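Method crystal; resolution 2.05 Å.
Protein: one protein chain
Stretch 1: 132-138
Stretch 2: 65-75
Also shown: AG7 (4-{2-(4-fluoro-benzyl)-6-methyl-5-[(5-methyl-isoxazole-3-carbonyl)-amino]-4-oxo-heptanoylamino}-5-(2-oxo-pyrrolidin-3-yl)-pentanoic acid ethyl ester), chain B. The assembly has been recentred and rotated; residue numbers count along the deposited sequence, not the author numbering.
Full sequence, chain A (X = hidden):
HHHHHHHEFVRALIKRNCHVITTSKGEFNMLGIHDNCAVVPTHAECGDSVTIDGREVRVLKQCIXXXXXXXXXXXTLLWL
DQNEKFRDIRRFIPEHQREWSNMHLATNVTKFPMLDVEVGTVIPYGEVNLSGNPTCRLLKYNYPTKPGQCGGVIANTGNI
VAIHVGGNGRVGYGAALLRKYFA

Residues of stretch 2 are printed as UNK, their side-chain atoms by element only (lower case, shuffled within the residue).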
ATOM      1  N   GLY A 132      -9.226  -9.962  13.418  1.00 35.93           N
ATOM      2  CA  GLY A 132     -10.481 -10.659  13.237  1.00 35.80           C
ATOM      3  C   GLY A 132     -11.012 -10.712  11.820  1.00 40.49           C
ATOM      4  O   GLY A 132     -12.019 -11.399  11.582  1.00 35.08           O
ATOM      5  N   ASN A 133     -10.372 -10.039  10.862  1.00 32.86           N
ATOM      6  CA  ASN A 133     -10.876 -10.016   9.494  1.00 30.09           C
ATOM      7  C   ASN A 133      -9.997 -10.871   8.585  1.00 31.12           C
ATOM      8  O   ASN A 133      -8.798 -10.582   8.429  1.00 26.60           O
ATOM      9  CB  ASN A 133     -10.947  -8.582   8.972  1.00 30.51           C
ATOM     10  CG  ASN A 133     -11.719  -8.481   7.675  1.00 30.78           C
ATOM     11  OD1 ASN A 133     -12.814  -9.014   7.565  1.00 31.85           O
ATOM     12  ND2 ASN A 133     -11.133  -7.838   6.675  1.00 30.29           N
ATOM     13  N   PRO A 134     -10.540 -11.923   7.974  1.00 31.00           N
ATOM     14  CA  PRO A 134      -9.754 -12.705   7.009  1.00 29.65           C
ATOM     15  C   PRO A 134      -9.232 -11.831   5.872  1.00 28.78           C
ATOM     16  O   PRO A 134      -9.972 -11.043   5.276  1.00 27.80           O
ATOM     17  CB  PRO A 134     -10.753 -13.756   6.508  1.00 33.28           C
ATOM     18  CG  PRO A 134     -11.798 -13.849   7.591  1.00 30.13           C
ATOM     19  CD  PRO A 134     -11.898 -12.465   8.171  1.00 28.92           C
ATOM     20  N   THR A 135      -7.943 -11.972   5.580  1.00 24.88           N
ATOM     21  CA  THR A 135      -7.275 -11.149   4.581  1.00 26.89           C
ATOM     22  C   THR A 135      -6.425 -12.058   3.708  1.00 25.58           C
ATOM     23  O   THR A 135      -5.599 -12.809   4.230  1.00 24.57           O
ATOM     24  CB  THR A 135      -6.408 -10.069   5.253  1.00 28.41           C
ATOM     25  OG1 THR A 135      -7.191  -9.349   6.221  1.00 27.64           O
ATOM     26  CG2 THR A 135      -5.866  -9.096   4.221  1.00 23.00           C
ATOM     27  N   CYS A 136      -6.621 -12.002   2.390  1.00 21.58           N
ATOM     28  CA  CYS A 136      -5.968 -12.944   1.489  1.00 20.53           C
ATOM     29  C   CYS A 136      -4.764 -12.312   0.788  1.00 24.55           C
ATOM     30  O   CYS A 136      -4.506 -11.113   0.887  1.00 22.40           O
ATOM     31  CB  CYS A 136      -6.973 -13.458   0.449  1.00 23.17           C
ATOM     32  SG  CYS A 136      -7.518 -12.173  -0.692  1.00 27.09           S
ATOM     33  N   ARG A 137      -4.016 -13.154   0.072  1.00 20.61           N
ATOM     34  CA  ARG A 137      -2.959 -12.699  -0.834  1.00 22.50           C
ATOM     35  C   ARG A 137      -1.920 -11.830  -0.128  1.00 21.42           C
ATOM     36  O   ARG A 137      -1.412 -10.859  -0.696  1.00 20.99           O
ATOM     37  CB  ARG A 137      -3.552 -11.954  -2.027  1.00 19.11           C
ATOM     38  CG  ARG A 137      -4.542 -12.801  -2.854  1.00 22.63           C
ATOM     39  CD  ARG A 137      -5.105 -12.022  -4.032  1.00 26.75           C
ATOM     40  NE  ARG A 137      -5.956 -12.861  -4.870  1.00 29.01           N
ATOM     41  CZ  ARG A 137      -6.805 -12.407  -5.786  1.00 31.07           C
ATOM     42  NH1 ARG A 137      -6.919 -11.105  -6.010  1.00 22.91           N
ATOM     43  NH2 ARG A 137      -7.555 -13.267  -6.472  1.00 32.76           N
ATOM     44  N   LEU A 138      -1.589 -12.182   1.110  1.00 22.61           N
ATOM     45  CA  LEU A 138      -0.581 -11.449   1.866  1.00 21.30           C
ATOM     46  C   LEU A 138       0.816 -11.961   1.544  1.00 21.67           C
ATOM     47  O   LEU A 138       1.012 -13.158   1.318  1.00 20.80           O
ATOM     48  CB  LEU A 138      -0.833 -11.576   3.367  1.00 16.52           C
ATOM     49  CG  LEU A 138      -2.041 -10.785   3.862  1.00 23.01           C
ATOM     50  CD1 LEU A 138      -2.296 -11.157   5.315  1.00 18.96           C
ATOM     51  CD2 LEU A 138      -1.782  -9.286   3.693  1.00 21.55           C
ATOM     52  N   UNK A  65     -11.003  -4.124  -2.903  1.00 23.69           N
ATOM     53  CA  UNK A  65     -10.626  -5.295  -3.673  1.00 23.16           C
ATOM     54  C   UNK A  65     -10.728  -6.568  -2.849  1.00 26.99           C
ATOM     55  O   UNK A  65     -10.323  -6.623  -1.681  1.00 24.20           O
ATOM     56  c   UNK A  65      -9.203  -5.151  -4.214  1.00 24.38           C
ATOM     57  c   UNK A  65      -9.025  -4.031  -5.242  1.00 29.56           C
ATOM     58  c   UNK A  65      -7.569  -3.949  -5.716  1.00 27.75           C
ATOM     59  c   UNK A  65      -9.991  -4.214  -6.421  1.00 32.65           C
ATOM     60  N   UNK A  66     -11.211  -7.610  -3.508  1.00 24.55           N
ATOM     61  CA  UNK A  66     -11.531  -8.884  -2.901  1.00 32.31           C
ATOM     62  C   UNK A  66     -10.993  -9.969  -3.827  1.00 28.24           C
ATOM     63  O   UNK A  66     -10.762  -9.720  -5.012  1.00 33.21           O
ATOM     64  o   UNK A  66     -13.355  -9.198  -1.321  1.00 39.79           O
ATOM     65  c   UNK A  66     -13.698  -9.994  -3.588  1.00 34.13           C
ATOM     66  c   UNK A  66     -13.056  -8.956  -2.696  1.00 32.94           C
ATOM     67  N   UNK A  67     -10.760 -11.167  -3.292  1.00 31.80           N
ATOM     68  CA  UNK A  67     -10.452 -12.289  -4.173  1.00 31.86           C
ATOM     69  C   UNK A  67     -11.769 -12.889  -4.686  1.00 35.99           C
ATOM     70  O   UNK A  67     -12.854 -12.400  -4.368  1.00 32.22           O
ATOM     71  o   UNK A  67     -11.447 -13.848  -2.073  1.00 37.85           O
ATOM     72  c   UNK A  67      -9.552 -13.306  -3.462  1.00 31.15           C
ATOM     73  o   UNK A  67      -9.635 -15.027  -1.825  1.00 37.04           O
ATOM     74  c   UNK A  67     -10.272 -14.111  -2.383  1.00 34.66           C
ATOM     75  N   UNK A  68     -11.690 -13.956  -5.493  1.00 39.78           N
ATOM     76  CA  UNK A  68     -12.919 -14.517  -6.064  1.00 46.89           C
ATOM     77  C   UNK A  68     -13.806 -15.191  -5.026  1.00 45.84           C
ATOM     78  O   UNK A  68     -14.881 -15.681  -5.382  1.00 48.95           O
ATOM     79  o   UNK A  68     -12.006 -16.698  -6.644  1.00 45.83           O
ATOM     80  c   UNK A  68     -12.613 -15.522  -7.188  1.00 44.09           C
ATOM     81  c   UNK A  68     -11.690 -14.912  -8.239  1.00 44.64           C
ATOM     82  N   UNK A  69     -13.389 -15.245  -3.763  1.00 45.66           N
ATOM     83  CA  UNK A  69     -14.250 -15.704  -2.683  1.00 42.35           C
ATOM     84  C   UNK A  69     -14.655 -14.560  -1.769  1.00 40.99           C
ATOM     85  O   UNK A  69     -15.039 -14.789  -0.620  1.00 40.58           O
ATOM     86  o   UNK A  69     -14.529 -18.575  -3.215  1.00 63.63           O
ATOM     87  c   UNK A  69     -13.565 -16.819  -1.892  1.00 49.53           C
ATOM     88  n   UNK A  69     -12.339 -18.730  -2.725  1.00 55.36           N
ATOM     89  c   UNK A  69     -13.518 -18.125  -2.662  1.00 57.50           C
ATOM     90  N   UNK A  70     -14.575 -13.324  -2.265  1.00 40.30           N
ATOM     91  CA  UNK A  70     -15.020 -12.140  -1.534  1.00 37.66           C
ATOM     92  C   UNK A  70     -14.263 -11.945  -0.224  1.00 35.69           C
ATOM     93  O   UNK A  70     -14.786 -11.343   0.716  1.00 30.54           O
ATOM     94  o   UNK A  70     -16.738 -11.589  -3.575  1.00 50.96           O
ATOM     95  o   UNK A  70     -18.567 -12.227  -2.537  1.00 59.67           O
ATOM     96  c   UNK A  70     -16.531 -12.179  -1.280  1.00 42.61           C
ATOM     97  c   UNK A  70     -17.339 -11.985  -2.552  1.00 52.44           C
ATOM     98  N   UNK A  71     -13.023 -12.435  -0.155  1.00 30.76           N
ATOM     99  CA  UNK A  71     -12.151 -12.166   0.983  1.00 32.48           C
ATOM    100  C   UNK A  71     -11.360 -10.887   0.731  1.00 26.42           C
ATOM    101  O   UNK A  71     -10.789 -10.706  -0.348  1.00 26.52           O
ATOM    102  c   UNK A  71     -10.311 -13.065   2.451  1.00 27.57           C
ATOM    103  o   UNK A  71     -11.953 -14.538   1.436  1.00 35.45           O
ATOM    104  c   UNK A  71     -11.195 -13.335   1.229  1.00 32.64           C
ATOM    105  N   UNK A  72     -11.326 -10.008   1.730  1.00 25.92           N
ATOM    106  CA  UNK A  72     -10.578  -8.760   1.625  1.00 27.56           C
ATOM    107  C   UNK A  72      -9.126  -9.002   1.238  1.00 23.33           C
ATOM    108  O   UNK A  72      -8.456  -9.870   1.795  1.00 21.03           O
ATOM    109  o   UNK A  72     -12.443  -7.327   4.293  1.00 31.99           O
ATOM    110  c   UNK A  72     -10.619  -8.023   2.956  1.00 25.90           C
ATOM    111  c   UNK A  72     -11.906  -7.283   3.165  1.00 31.11           C
ATOM    112  o   UNK A  72     -12.370  -6.650   2.199  1.00 34.30           O
ATOM    113  N   UNK A  73      -8.636  -8.217   0.282  1.00 25.01           N
ATOM    114  CA  UNK A  73      -7.200  -8.123   0.058  1.00 21.67           C
ATOM    115  C   UNK A  73      -6.539  -7.086   0.963  1.00 22.20           C
ATOM    116  O   UNK A  73      -5.306  -7.039   1.022  1.00 20.43           O
ATOM    117  o   UNK A  73      -7.339  -6.415  -1.652  1.00 21.83           O
ATOM    118  c   UNK A  73      -6.890  -7.756  -1.400  1.00 22.85           C
ATOM    119  c   UNK A  73      -7.559  -8.718  -2.365  1.00 23.72           C
ATOM    120  N   UNK A  74      -7.319  -6.244   1.640  1.00 21.18           N
ATOM    121  CA  UNK A  74      -6.870  -5.090   2.420  1.00 22.92           C
ATOM    122  C   UNK A  74      -6.463  -3.937   1.503  1.00 21.16           C
ATOM    123  O   UNK A  74      -5.981  -2.899   1.998  1.00 21.20           O
ATOM    124  c   UNK A  74      -5.689  -5.418   3.353  1.00 22.54           C
ATOM    125  o   UNK A  74      -8.155  -4.492   5.238  1.00 27.29           O
ATOM    126  c   UNK A  74      -5.931  -5.248   4.843  1.00 28.75           C
ATOM    127  c   UNK A  74      -6.957  -4.175   5.209  1.00 29.94           C
ATOM    128  o   UNK A  74      -6.569  -3.035   5.519  1.00 30.40           O
ATOM    129  N   UNK A  75      -6.626  -4.079   0.192  1.00 23.87           N
ATOM    130  CA  UNK A  75      -6.357  -3.012  -0.759  1.00 21.63           C
ATOM    131  C   UNK A  75      -7.667  -2.379  -1.204  1.00 23.05           C
ATOM    132  O   UNK A  75      -8.584  -3.069  -1.670  1.00 22.52           O
ATOM    133  c   UNK A  75      -3.451  -4.715  -2.555  1.00 22.38           C
ATOM    134  c   UNK A  75      -5.588  -2.477  -3.075  1.00 21.15           C
ATOM    135  c   UNK A  75      -4.143  -3.874  -1.563  1.00 24.73           C
ATOM    136  c   UNK A  75      -5.570  -3.525  -1.973  1.00 22.16           C
TER
HETATM  137  C01 AG7 B 501      -3.066  -5.282  12.854  1.00 56.87           C
HETATM  138  C02 AG7 B 501      -4.163  -4.282  12.532  1.00 55.13           C
HETATM  139  O03 AG7 B 501      -1.940  -5.238  12.447  1.00 39.03           O
HETATM  140  C04 AG7 B 501      -3.908  -3.422  11.302  1.00 48.62           C
HETATM  141  C05 AG7 B 501      -5.280  -2.857  10.979  1.00 52.58           C
HETATM  142  C06 AG7 B 501      -6.131  -3.890  10.224  1.00 47.89           C
HETATM  143  C07 AG7 B 501      -5.616  -4.527   9.105  1.00 46.71           C
HETATM  144  C08 AG7 B 501      -6.378  -5.460   8.422  1.00 48.30           C
HETATM  145  C09 AG7 B 501      -7.663  -5.771   8.855  1.00 47.91           C
HETATM  146  C10 AG7 B 501      -8.183  -5.137   9.975  1.00 49.60           C
HETATM  147  C11 AG7 B 501      -7.419  -4.199  10.660  1.00 49.69           C
HETATM  148  N12 AG7 B 501      -1.770  -1.959  10.897  1.00 42.73           N
HETATM  149  C13 AG7 B 501      -0.817  -0.999  11.482  1.00 41.63           C
HETATM  150  C14 AG7 B 501       0.536  -1.666  11.302  1.00 39.08           C
HETATM  151  C15 AG7 B 501       0.691  -2.857  12.322  1.00 34.68           C
HETATM  152  C16 AG7 B 501       2.245  -3.288  12.367  1.00 26.06           C
HETATM  153  N17 AG7 B 501       2.565  -3.567  13.620  1.00 30.82           N
HETATM  154  O18 AG7 B 501       2.963  -3.347  11.426  1.00 26.95           O
HETATM  155  C19 AG7 B 501      -0.796   0.454  10.990  1.00 46.90           C
HETATM  156  C20 AG7 B 501      -2.198   0.908  10.554  1.00 46.82           C
HETATM  157  C21 AG7 B 501      -2.616   1.646  11.805  1.00 50.79           C
HETATM  158  O22 AG7 B 501      -3.925   1.587  12.274  1.00 56.24           O
HETATM  159  O23 AG7 B 501      -1.776   2.239  12.391  1.00 49.99           O
HETATM  160  C47 AG7 B 501      -2.874  -2.385  11.739  1.00 47.58           C
HETATM  161  O48 AG7 B 501      -2.957  -1.917  12.823  1.00 46.28           O
HETATM  162  C50 AG7 B 501      -4.072   2.295  13.468  1.00 59.41           C
HETATM  163  C53 AG7 B 501      -5.565   2.495  13.724  1.00 58.23           C
HETATM  164  C57 AG7 B 501      -3.597  -6.359  13.780  1.00 62.42           C
HETATM  165  N58 AG7 B 501      -2.640  -7.390  13.904  1.00 63.63           N
HETATM  166  C59 AG7 B 501      -3.113  -8.723  14.048  1.00 73.33           C
HETATM  167  O60 AG7 B 501      -4.249  -9.081  14.061  1.00 77.20           O
HETATM  168  C78 AG7 B 501      -3.827  -5.802  15.186  1.00 64.57           C
HETATM  169  C81 AG7 B 501      -4.557  -6.783  16.112  1.00 66.68           C
HETATM  170  F1  AG7 B 501      -8.407  -6.699   8.176  1.00 48.64           F
HETATM  171  C82 AG7 B 501      -2.479  -5.399  15.794  1.00 74.14           C
HETATM  172  C83 AG7 B 501       1.353  -3.355  14.512  1.00 34.72           C
HETATM  173  C84 AG7 B 501       0.364  -2.512  13.579  1.00 36.83           C
HETATM  174  C1  AG7 B 501      -1.943  -9.618  14.209  1.00 76.17           C
HETATM  175  O   HOH W   1     -12.400 -10.798   4.309  1.00 29.34           O
HETATM  176  O   HOH W   2      -3.591  -8.799  -0.243  1.00 16.26           O
HETATM  177  O   HOH W   3      -8.569  -7.231   6.076  1.00 35.36           O

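Position 65 carries four carbons, forked at the second, and touches nothing on stretch 1. This is leucine, L65, a hydrocarbon that asks for no polar partner in its strand; its backbone N donates a hydrogen bond to the backbone O of position 75, 2.9 Å away, within a hairpin.

At position 66 one carbon bears an oxygen and a carbon, pointing away from stretch 1. This is threonine; T66 OG1 makes a weak hydrogen bond to the backbone O of position 71 (3.1 Å).

Position 67 has two carbons, the second carrying two oxygens. Its CB lies 3.6 Å from C136 SG and, over one face of the guanidinium, 3.6 Å from R137 NH2. The short carboxylate is aspartate. D67 opens a type I turn, and D67 OD1 accepts from the backbone N of positions 69 and 71, both at 2.9 Å, a role suited to a short acceptor that folds back on its own loop.

Position 68, branched as at 66, is T68, whose hydroxyl suits the exposed turn. Position 69 has two carbons, the second with one oxygen and one nitrogen, beyond reach of stretch 1: N69, its polar amide at home in solvent. Position 70, two carbons ending in two oxygens, is D70, also out of reach and suitably charged for exposure; D70 N closes the turn on D67 O at 2.9 Å.

Position 71 again has one carbon bearing oxygen and carbon. Its terminal carbon packs 3.5 Å from P134 O and 3.9 Å from C136 CB. It is threonine, T71, whose methyl suits this packing.

Position 72 has two carbons and two terminal oxygens, one of them 2.8 Å from N133 ND2. It is aspartate: D72 OD2 accepts a hydrogen bond from that amide.

Position 73 repeats the threonine pattern, its terminal carbon 3.8 Å from C136 SG. T73 OG1 donates to L65 O (3.0 Å) and accepts from the N of position 75 (3.1 Å): a hydroxyl for its own hairpin, a methyl for the neighbour.

Position 74 has three carbons, the third with two oxygens; its CB meets T135 CG2 at 3.8 Å. This is glutamate, long enough for E74 OE1 to receive a proton from water 3, which also accepts from N133 ND2.

Position 75 has four carbons forked at the first, one arm two carbons long, clear of stretch 1: isoleucine, I75, whose hydrocarbon suits its buried place.

The contact rests on two hydrogen bonds to D72, from C136 N to D72 O (2.9 Å) and from N133 to its carboxylate. Water 1 reinforces them, accepting from D72 N and donating to P134 O, while C136 packs among D67, T71 and T73.

Stretch 2, residues 65-75: LTDTNDTDTEI
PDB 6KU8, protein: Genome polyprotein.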